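Local coordinates for protein acyl-CoA dehydrogenase FadE3 (PDB 4IV6) that belongs to the acyl-CoA dehydrogenase family of flavoproteins and holds dihydroflavine-adenine dinucleotide in a pocket completed by a second subunit, at residues V249-A260 with Y355-E366. Sequence-based numbering, arbitrary orientation.
Sequences VAARATGVARAA and YFRDAPLMIVGE. With FDA (dihydroflavine-adenine dinucleotide), chain D.
Arg252 and Glu366 form a salt bridge at the flavin end of this nearly antiparallel helix pair, whose axes cross at -161°. NH2 of Arg252 lies 2.8 Å from OE2 of Glu366, a contact that leaves the guanidinium plane slightly and reaches the oxygen from above the carboxylate plane; the two planes stand perpendicular, and the second bond, from NH1, is weak. Water 1 completes the link, accepting from Arg252 NH1 and donating to Glu366 OE1, so both carboxylate oxygens are engaged. Val249 CG2 lies over the rim of one guanidinium face and packs against Glu366 CB at 3.8 Å, while Leu361 CD1 meets the edge near NH2.

Further along, Met362, in the conformer described here, one of two modelled, is a knob in the hole formed by Val249, Arg252, Ala253 and Val256. In that conformer its chain folds at chi2 (76°) and again at chi3, laying CG beside Val249 CG1 (3.7 Å) and bringing CE to Val256 CG2 (3.9 Å). At the far end, Ala259 CB makes a CH-pi contact over one face of the Tyr355 ring, 3.9 Å from its centroid, and Ala260 CA approaches CD2 of that ring obliquely. The Tyr355 hydroxyl is hydrogen-bonded to Asp263, one turn farther along helix 234-270.

Gln248 also binds Arg252 NH1, and Ala86 of helix 83-102 touches the arginine side chain. The other branch of Leu361, CD2, rests 3.5 Å from the flavin methyl C7M, and Gly365 O lies 3.1 Å from C9A. Within this C-terminal helical domain, an apolar interface thus ends in a charged, water-bridged clasp that ties the flavin-contacting turn to helix 234-270; by holding both oxygens of Glu366, Arg252 and its water limit the carboxylate's rotation next to the flavin.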
ATOM      1  N   VAL B 249      15.490   6.425  17.428  1.00 13.63           N
ATOM      2  CA  VAL B 249      14.095   6.522  17.030  1.00 13.13           C
ATOM      3  C   VAL B 249      13.642   5.259  16.305  1.00 12.51           C
ATOM      4  O   VAL B 249      12.522   4.794  16.556  1.00 12.32           O
ATOM      5  CB  VAL B 249      13.830   7.764  16.174  1.00 13.27           C
ATOM      6  CG1 VAL B 249      12.408   7.767  15.610  1.00 13.26           C
ATOM      7  CG2 VAL B 249      14.064   9.028  16.995  1.00 13.98           C
ATOM      8  N   ALA B 250      14.487   4.711  15.423  1.00 12.00           N
ATOM      9  CA  ALA B 250      14.175   3.437  14.771  1.00 11.92           C
ATOM     10  C   ALA B 250      13.911   2.335  15.804  1.00 11.96           C
ATOM     11  O   ALA B 250      12.984   1.548  15.661  1.00 12.06           O
ATOM     12  CB  ALA B 250      15.280   3.028  13.824  1.00 11.80           C
ATOM     13  N   ALA B 251      14.743   2.275  16.836  1.00 12.22           N
ATOM     14  CA  ALA B 251      14.569   1.321  17.940  1.00 12.43           C
ATOM     15  C   ALA B 251      13.279   1.543  18.717  1.00 12.86           C
ATOM     16  O   ALA B 251      12.644   0.580  19.139  1.00 12.96           O
ATOM     17  CB  ALA B 251      15.758   1.394  18.894  1.00 12.72           C
ATOM     18  N   ARG B 252      12.891   2.804  18.943  1.00 13.31           N
ATOM     19  CA  ARG B 252      11.599   3.050  19.532  1.00 14.07           C
ATOM     20  C   ARG B 252      10.478   2.432  18.744  1.00 13.21           C
ATOM     21  O   ARG B 252       9.520   1.904  19.314  1.00 13.06           O
ATOM     22  CB  ARG B 252      11.278   4.530  19.613  1.00 15.74           C
ATOM     23  CG  ARG B 252      11.659   5.167  20.870  1.00 17.54           C
ATOM     24  CD  ARG B 252      11.078   6.568  20.948  1.00 18.91           C
ATOM     25  NE  ARG B 252      12.163   7.496  20.955  1.00 19.95           N
ATOM     26  CZ  ARG B 252      12.030   8.798  20.818  1.00 21.61           C
ATOM     27  NH1 ARG B 252      13.108   9.524  20.865  1.00 22.84           N
ATOM     28  NH2 ARG B 252      10.843   9.364  20.645  1.00 22.12           N
ATOM     29  N   ALA B 253      10.586   2.565  17.430  1.00 12.63           N
ATOM     30  CA  ALA B 253       9.567   2.106  16.521  1.00 12.40           C
ATOM     31  C   ALA B 253       9.556   0.569  16.463  1.00 12.04           C
ATOM     32  O   ALA B 253       8.494  -0.039  16.488  1.00 11.91           O
ATOM     33  CB  ALA B 253       9.766   2.749  15.144  1.00 12.15           C
ATOM     34  N   THR B 254      10.717  -0.085  16.432  1.00 11.94           N
ATOM     35  CA  THR B 254      10.679  -1.531  16.475  1.00 11.71           C
ATOM     36  C   THR B 254      10.176  -2.055  17.816  1.00 11.77           C
ATOM     37  O   THR B 254       9.583  -3.107  17.864  1.00 11.76           O
ATOM     38  CB  THR B 254      12.004  -2.210  16.121  1.00 11.71           C
ATOM     39  OG1 THR B 254      13.043  -1.773  17.003  1.00 12.08           O
ATOM     40  CG2 THR B 254      12.342  -1.953  14.673  1.00 11.78           C
ATOM     41  N   GLY B 255      10.367  -1.288  18.886  1.00 12.01           N
ATOM     42  CA  GLY B 255       9.909  -1.678  20.213  1.00 12.23           C
ATOM     43  C   GLY B 255       8.407  -1.601  20.301  1.00 12.36           C
ATOM     44  O   GLY B 255       7.761  -2.553  20.762  1.00 12.23           O
ATOM     45  N   VAL B 256       7.843  -0.489  19.814  1.00 12.36           N
ATOM     46  CA  VAL B 256       6.394  -0.335  19.766  1.00 12.69           C
ATOM     47  C   VAL B 256       5.762  -1.417  18.857  1.00 12.50           C
ATOM     48  O   VAL B 256       4.778  -2.051  19.219  1.00 12.40           O
ATOM     49  CB  VAL B 256       5.971   1.083  19.336  1.00 13.11           C
ATOM     50  CG1 VAL B 256       4.471   1.149  19.097  1.00 13.28           C
ATOM     51  CG2 VAL B 256       6.339   2.087  20.416  1.00 13.79           C
ATOM     52  N   ALA B 257       6.373  -1.649  17.703  1.00 12.45           N
ATOM     53  CA  ALA B 257       5.965  -2.745  16.822  1.00 12.36           C
ATOM     54  C   ALA B 257       6.003  -4.115  17.498  1.00 12.65           C
ATOM     55  O   ALA B 257       5.063  -4.910  17.310  1.00 12.94           O
ATOM     56  CB  ALA B 257       6.816  -2.757  15.570  1.00 12.16           C
ATOM     57  N   ARG B 258       7.048  -4.399  18.284  1.00 12.70           N
ATOM     58  CA  ARG B 258       7.164  -5.695  18.966  1.00 12.98           C
ATOM     59  C   ARG B 258       5.986  -5.846  19.909  1.00 13.10           C
ATOM     60  O   ARG B 258       5.376  -6.902  19.969  1.00 12.76           O
ATOM     61  CB  ARG B 258       8.468  -5.855  19.756  1.00 13.60           C
ATOM     62  CG  ARG B 258       9.676  -6.281  18.918  1.00 13.62           C
ATOM     63  CD  ARG B 258      10.949  -6.313  19.758  1.00 14.24           C
ATOM     64  NE  ARG B 258      10.801  -7.301  20.810  1.00 14.84           N
ATOM     65  CZ  ARG B 258      11.577  -7.404  21.879  1.00 15.80           C
ATOM     66  NH1 ARG B 258      12.596  -6.605  22.048  1.00 15.93           N
ATOM     67  NH2 ARG B 258      11.308  -8.314  22.801  1.00 16.82           N
ATOM     68  N   ALA B 259       5.638  -4.763  20.598  1.00 13.40           N
ATOM     69  CA  ALA B 259       4.539  -4.803  21.579  1.00 13.81           C
ATOM     70  C   ALA B 259       3.190  -5.042  20.885  1.00 13.66           C
ATOM     71  O   ALA B 259       2.407  -5.870  21.315  1.00 13.77           O
ATOM     72  CB  ALA B 259       4.497  -3.530  22.410  1.00 14.25           C
ATOM     73  N   ALA B 260       2.911  -4.298  19.820  1.00 13.34           N
ATOM     74  CA  ALA B 260       1.664  -4.465  19.105  1.00 13.24           C
ATOM     75  C   ALA B 260       1.556  -5.873  18.489  1.00 13.11           C
ATOM     76  O   ALA B 260       0.528  -6.539  18.611  1.00 13.11           O
ATOM     77  CB  ALA B 260       1.551  -3.401  18.027  1.00 12.91           C
ATOM     78  N   TYR B 355      -0.496   1.791  21.448  1.00 13.10           N
ATOM     79  CA  TYR B 355       0.555   1.687  20.432  1.00 13.21           C
ATOM     80  C   TYR B 355       0.175   2.470  19.186  1.00 12.79           C
ATOM     81  O   TYR B 355       1.026   3.071  18.552  1.00 12.68           O
ATOM     82  CB  TYR B 355       0.899   0.236  20.070  1.00 13.29           C
ATOM     83  CG  TYR B 355       1.006  -0.697  21.250  1.00 13.87           C
ATOM     84  CD1 TYR B 355       1.716  -0.352  22.393  1.00 14.57           C
ATOM     85  CD2 TYR B 355       0.409  -1.961  21.198  1.00 14.44           C
ATOM     86  CE1 TYR B 355       1.803  -1.225  23.473  1.00 15.40           C
ATOM     87  CE2 TYR B 355       0.488  -2.825  22.267  1.00 14.93           C
ATOM     88  CZ  TYR B 355       1.188  -2.463  23.382  1.00 15.59           C
ATOM     89  OH  TYR B 355       1.276  -3.377  24.392  1.00 17.91           O
ATOM     90  N   PHE B 356      -1.103   2.419  18.836  1.00 12.57           N
ATOM     91  CA  PHE B 356      -1.645   3.120  17.679  1.00 12.52           C
ATOM     92  C   PHE B 356      -1.471   4.640  17.856  1.00 12.59           C
ATOM     93  O   PHE B 356      -1.122   5.336  16.924  1.00 12.65           O
ATOM     94  CB  PHE B 356      -3.125   2.729  17.511  1.00 12.53           C
ATOM     95  CG  PHE B 356      -3.852   3.431  16.398  1.00 12.75           C
ATOM     96  CD1 PHE B 356      -3.745   2.991  15.085  1.00 12.83           C
ATOM     97  CD2 PHE B 356      -4.700   4.498  16.659  1.00 13.11           C
ATOM     98  CE1 PHE B 356      -4.450   3.632  14.059  1.00 12.82           C
ATOM     99  CE2 PHE B 356      -5.393   5.127  15.639  1.00 13.24           C
ATOM    100  CZ  PHE B 356      -5.273   4.690  14.348  1.00 12.97           C
ATOM    101  N   ARG B 357      -1.703   5.140  19.064  1.00 12.76           N
ATOM    102  CA  ARG B 357      -1.543   6.572  19.345  1.00 12.91           C
ATOM    103  C   ARG B 357      -0.069   6.980  19.428  1.00 12.80           C
ATOM    104  O   ARG B 357       0.254   8.111  19.156  1.00 12.49           O
ATOM    105  CB  ARG B 357      -2.227   6.937  20.680  1.00 13.54           C
ATOM    106  CG  ARG B 357      -3.740   6.991  20.662  1.00 13.58           C
ATOM    107  CD  ARG B 357      -4.263   7.533  21.971  1.00 14.26           C
ATOM    108  NE  ARG B 357      -4.072   6.592  23.070  1.00 14.58           N
ATOM    109  CZ  ARG B 357      -3.159   6.681  24.032  1.00 15.18           C
ATOM    110  NH1 ARG B 357      -2.331   7.710  24.113  1.00 15.66           N
ATOM    111  NH2 ARG B 357      -3.125   5.753  24.981  1.00 15.51           N
ATOM    112  N   ASP B 358       0.805   6.059  19.834  1.00 12.82           N
ATOM    113  CA  ASP B 358       2.230   6.365  20.005  1.00 13.17           C
ATOM    114  C   ASP B 358       3.019   6.328  18.677  1.00 13.11           C
ATOM    115  O   ASP B 358       3.946   7.100  18.476  1.00 13.38           O
ATOM    116  CB  ASP B 358       2.873   5.418  21.003  1.00 13.32           C
ATOM    117  CG  ASP B 358       2.571   5.800  22.459  1.00 13.97           C
ATOM    118  OD1 ASP B 358       2.030   6.911  22.699  1.00 14.32           O
ATOM    119  OD2 ASP B 358       2.886   4.992  23.350  1.00 13.88           O
ATOM    120  N   ALA B 359       2.616   5.455  17.766  1.00 12.86           N
ATOM    121  CA  ALA B 359       3.378   5.210  16.543  1.00 12.75           C
ATOM    122  C   ALA B 359       3.593   6.430  15.629  1.00 12.79           C
ATOM    123  O   ALA B 359       4.702   6.614  15.132  1.00 13.03           O
ATOM    124  CB  ALA B 359       2.752   4.038  15.760  1.00 12.54           C
ATOM    125  N   PRO B 360       2.586   7.283  15.456  1.00 12.90           N
ATOM    126  CA  PRO B 360       2.785   8.463  14.634  1.00 13.32           C
ATOM    127  C   PRO B 360       3.864   9.427  15.132  1.00 13.86           C
ATOM    128  O   PRO B 360       4.442  10.169  14.315  1.00 13.83           O
ATOM    129  CB  PRO B 360       1.406   9.133  14.616  1.00 13.43           C
ATOM    130  CG  PRO B 360       0.450   8.085  15.024  1.00 13.30           C
ATOM    131  CD  PRO B 360       1.197   7.185  15.937  1.00 13.08           C
ATOM    132  N   LEU B 361       4.189   9.373  16.418  1.00 14.35           N
ATOM    133  CA  LEU B 361       5.242  10.241  16.959  1.00 15.14           C
ATOM    134  C   LEU B 361       6.546  10.069  16.203  1.00 15.46           C
ATOM    135  O   LEU B 361       7.185  11.068  15.856  1.00 15.69           O
ATOM    136  CB  LEU B 361       5.469   9.970  18.442  1.00 15.46           C
ATOM    137  CG  LEU B 361       6.453  10.864  19.226  1.00 16.46           C
ATOM    138  CD1 LEU B 361       7.863  10.317  19.213  1.00 16.90           C
ATOM    139  CD2 LEU B 361       6.457  12.324  18.772  1.00 16.64           C
ATOM    140  N   MET B 362       6.950   8.827  15.931  1.00 15.35           N
ATOM    141  CA  MET B 362       8.224   8.549  15.268  0.50 15.17           C
ATOM    142  C   MET B 362       8.208   8.917  13.791  1.00 15.96           C
ATOM    143  O   MET B 362       9.251   9.015  13.163  1.00 17.07           O
ATOM    144  CB  MET B 362       8.603   7.071  15.431  0.50 14.45           C
ATOM    145  CG  MET B 362       9.074   6.717  16.839  0.50 14.12           C
ATOM    146  SD  MET B 362       7.750   6.575  18.049  0.50 13.43           S
ATOM    147  CE  MET B 362       7.255   4.852  17.774  0.50 13.18           C
ATOM    148  N   ILE B 363       7.025   9.120  13.245  1.00 16.52           N
ATOM    149  CA  ILE B 363       6.844   9.528  11.854  1.00 17.05           C
ATOM    150  C   ILE B 363       6.909  11.056  11.666  1.00 18.16           C
ATOM    151  O   ILE B 363       7.603  11.530  10.757  1.00 18.79           O
ATOM    152  CB  ILE B 363       5.493   8.988  11.345  1.00 17.30           C
ATOM    153  CG1 ILE B 363       5.625   7.493  11.070  1.00 16.99           C
ATOM    154  CG2 ILE B 363       5.026   9.686  10.092  1.00 18.15           C
ATOM    155  CD1 ILE B 363       4.310   6.828  10.700  1.00 17.30           C
ATOM    156  N   VAL B 364       6.187  11.812  12.499  1.00 18.44           N
ATOM    157  CA  VAL B 364       6.011  13.272  12.308  1.00 19.43           C
ATOM    158  C   VAL B 364       6.774  14.137  13.282  1.00 20.62           C
ATOM    159  O   VAL B 364       6.923  15.344  13.048  1.00 22.09           O
ATOM    160  CB  VAL B 364       4.535  13.749  12.406  1.00 19.72           C
ATOM    161  CG1 VAL B 364       3.671  12.997  11.440  1.00 19.98           C
ATOM    162  CG2 VAL B 364       3.970  13.642  13.833  1.00 20.17           C
ATOM    163  N   GLY B 365       7.217  13.539  14.374  1.00 21.04           N
ATOM    164  CA  GLY B 365       7.722  14.289  15.527  1.00 22.14           C
ATOM    165  C   GLY B 365       9.153  13.965  15.923  1.00 22.13           C
ATOM    166  O   GLY B 365       9.607  14.340  17.013  1.00 24.29           O
ATOM    167  N   GLU B 366       9.885  13.272  15.063  1.00 21.82           N
ATOM    168  CA  GLU B 366      11.340  13.080  15.298  1.00 20.79           C
ATOM    169  C   GLU B 366      12.051  13.318  13.969  1.00 20.54           C
ATOM    170  O   GLU B 366      12.665  12.409  13.376  1.00 19.48           O
ATOM    171  CB  GLU B 366      11.583  11.675  15.837  1.00 20.86           C
ATOM    172  CG  GLU B 366      10.956  11.390  17.207  1.00 20.86           C
ATOM    173  CD  GLU B 366      11.712  12.027  18.374  1.00 22.02           C
ATOM    174  OE1 GLU B 366      12.785  12.634  18.119  1.00 21.85           O
ATOM    175  OE2 GLU B 366      11.248  11.923  19.559  1.00 22.35           O
TER
HETATM  176  PA  FDA D 401       7.025  21.440   9.152  1.00 14.23           P
HETATM  177  O1A FDA D 401       8.500  21.596   8.875  1.00 15.33           O
HETATM  178  O2A FDA D 401       6.152  22.650   9.339  1.00 14.80           O
HETATM  179  O5B FDA D 401       6.409  20.519   7.996  1.00 14.37           O
HETATM  180  C5B FDA D 401       4.987  20.322   7.820  1.00 13.47           C
HETATM  181  C4B FDA D 401       4.762  19.315   6.678  1.00 13.23           C
HETATM  182  O4B FDA D 401       5.444  19.724   5.476  1.00 12.66           O
HETATM  183  C3B FDA D 401       5.330  17.949   6.997  1.00 12.76           C
HETATM  184  O3B FDA D 401       4.572  16.945   6.287  1.00 12.39           O
HETATM  185  C2B FDA D 401       6.743  18.061   6.466  1.00 12.90           C
HETATM  186  O2B FDA D 401       7.369  16.814   6.176  1.00 12.76           O
HETATM  187  C1B FDA D 401       6.483  18.806   5.178  1.00 12.61           C
HETATM  188  N9A FDA D 401       7.678  19.522   4.655  1.00 13.42           N
HETATM  189  C8A FDA D 401       8.234  20.628   5.199  1.00 12.79           C
HETATM  190  N7A FDA D 401       9.272  21.045   4.449  1.00 13.20           N
HETATM  191  C5A FDA D 401       9.383  20.177   3.414  1.00 13.13           C
HETATM  192  C6A FDA D 401      10.255  20.018   2.262  1.00 13.43           C
HETATM  193  N6A FDA D 401      11.243  20.893   2.065  1.00 14.22           N
HETATM  194  N1A FDA D 401      10.069  18.990   1.406  1.00 13.64           N
HETATM  195  C2A FDA D 401       9.054  18.128   1.586  1.00 13.53           C
HETATM  196  N3A FDA D 401       8.203  18.200   2.633  1.00 12.71           N
HETATM  197  C4A FDA D 401       8.315  19.193   3.539  1.00 12.82           C
HETATM  198  N1  FDA D 401      12.166  18.895  18.331  1.00 15.09           N
HETATM  199  C2  FDA D 401      13.242  19.186  19.056  1.00 14.85           C
HETATM  200  O2  FDA D 401      14.034  20.052  18.638  1.00 14.29           O
HETATM  201  N3  FDA D 401      13.502  18.575  20.226  1.00 15.31           N
HETATM  202  C4  FDA D 401      12.716  17.649  20.775  1.00 15.19           C
HETATM  203  O4  FDA D 401      12.993  17.131  21.890  1.00 14.92           O
HETATM  204  C4X FDA D 401      11.514  17.248  20.018  1.00 14.68           C
HETATM  205  N5  FDA D 401      10.621  16.345  20.474  1.00 14.90           N
HETATM  206  C5X FDA D 401       9.360  16.337  19.971  1.00 13.83           C
HETATM  207  C6  FDA D 401       8.302  15.742  20.667  1.00 13.99           C
HETATM  208  C7  FDA D 401       7.013  15.698  20.137  1.00 14.41           C
HETATM  209  C7M FDA D 401       5.877  15.084  20.913  1.00 14.88           C
HETATM  210  C8  FDA D 401       6.767  16.247  18.862  1.00 14.87           C
HETATM  211  C8M FDA D 401       5.409  16.244  18.198  1.00 15.57           C
HETATM  212  C9  FDA D 401       7.813  16.845  18.177  1.00 14.53           C
HETATM  213  C9A FDA D 401       9.105  16.914  18.723  1.00 14.02           C
HETATM  214  N10 FDA D 401      10.131  17.564  18.006  1.00 14.95           N
HETATM  215  C10 FDA D 401      11.265  17.964  18.747  1.00 14.81           C
HETATM  216  C1' FDA D 401       9.719  18.454  16.915  1.00 15.16           C
HETATM  217  C2' FDA D 401       9.840  17.672  15.625  1.00 17.03           C
HETATM  218  O2' FDA D 401      11.206  17.384  15.322  1.00 16.09           O
HETATM  219  C3' FDA D 401       9.186  18.486  14.507  1.00 18.50           C
HETATM  220  O3' FDA D 401       7.775  18.365  14.650  1.00 21.52           O
HETATM  221  C4' FDA D 401       9.578  18.029  13.122  1.00 19.76           C
HETATM  222  O4' FDA D 401      10.873  18.603  12.878  1.00 21.66           O
HETATM  223  C5' FDA D 401       8.621  18.571  12.045  1.00 19.48           C
HETATM  224  O5' FDA D 401       8.480  19.962  12.231  1.00 18.68           O
HETATM  225  P   FDA D 401       7.181  20.810  11.915  1.00 18.24           P
HETATM  226  O1P FDA D 401       7.656  22.239  12.080  1.00 17.93           O
HETATM  227  O2P FDA D 401       6.052  20.319  12.755  1.00 21.26           O
HETATM  228  O3P FDA D 401       6.883  20.420  10.378  1.00 16.43           O
HETATM  229  O   HOH W   1      14.384  11.945  20.339  1.00 36.82           O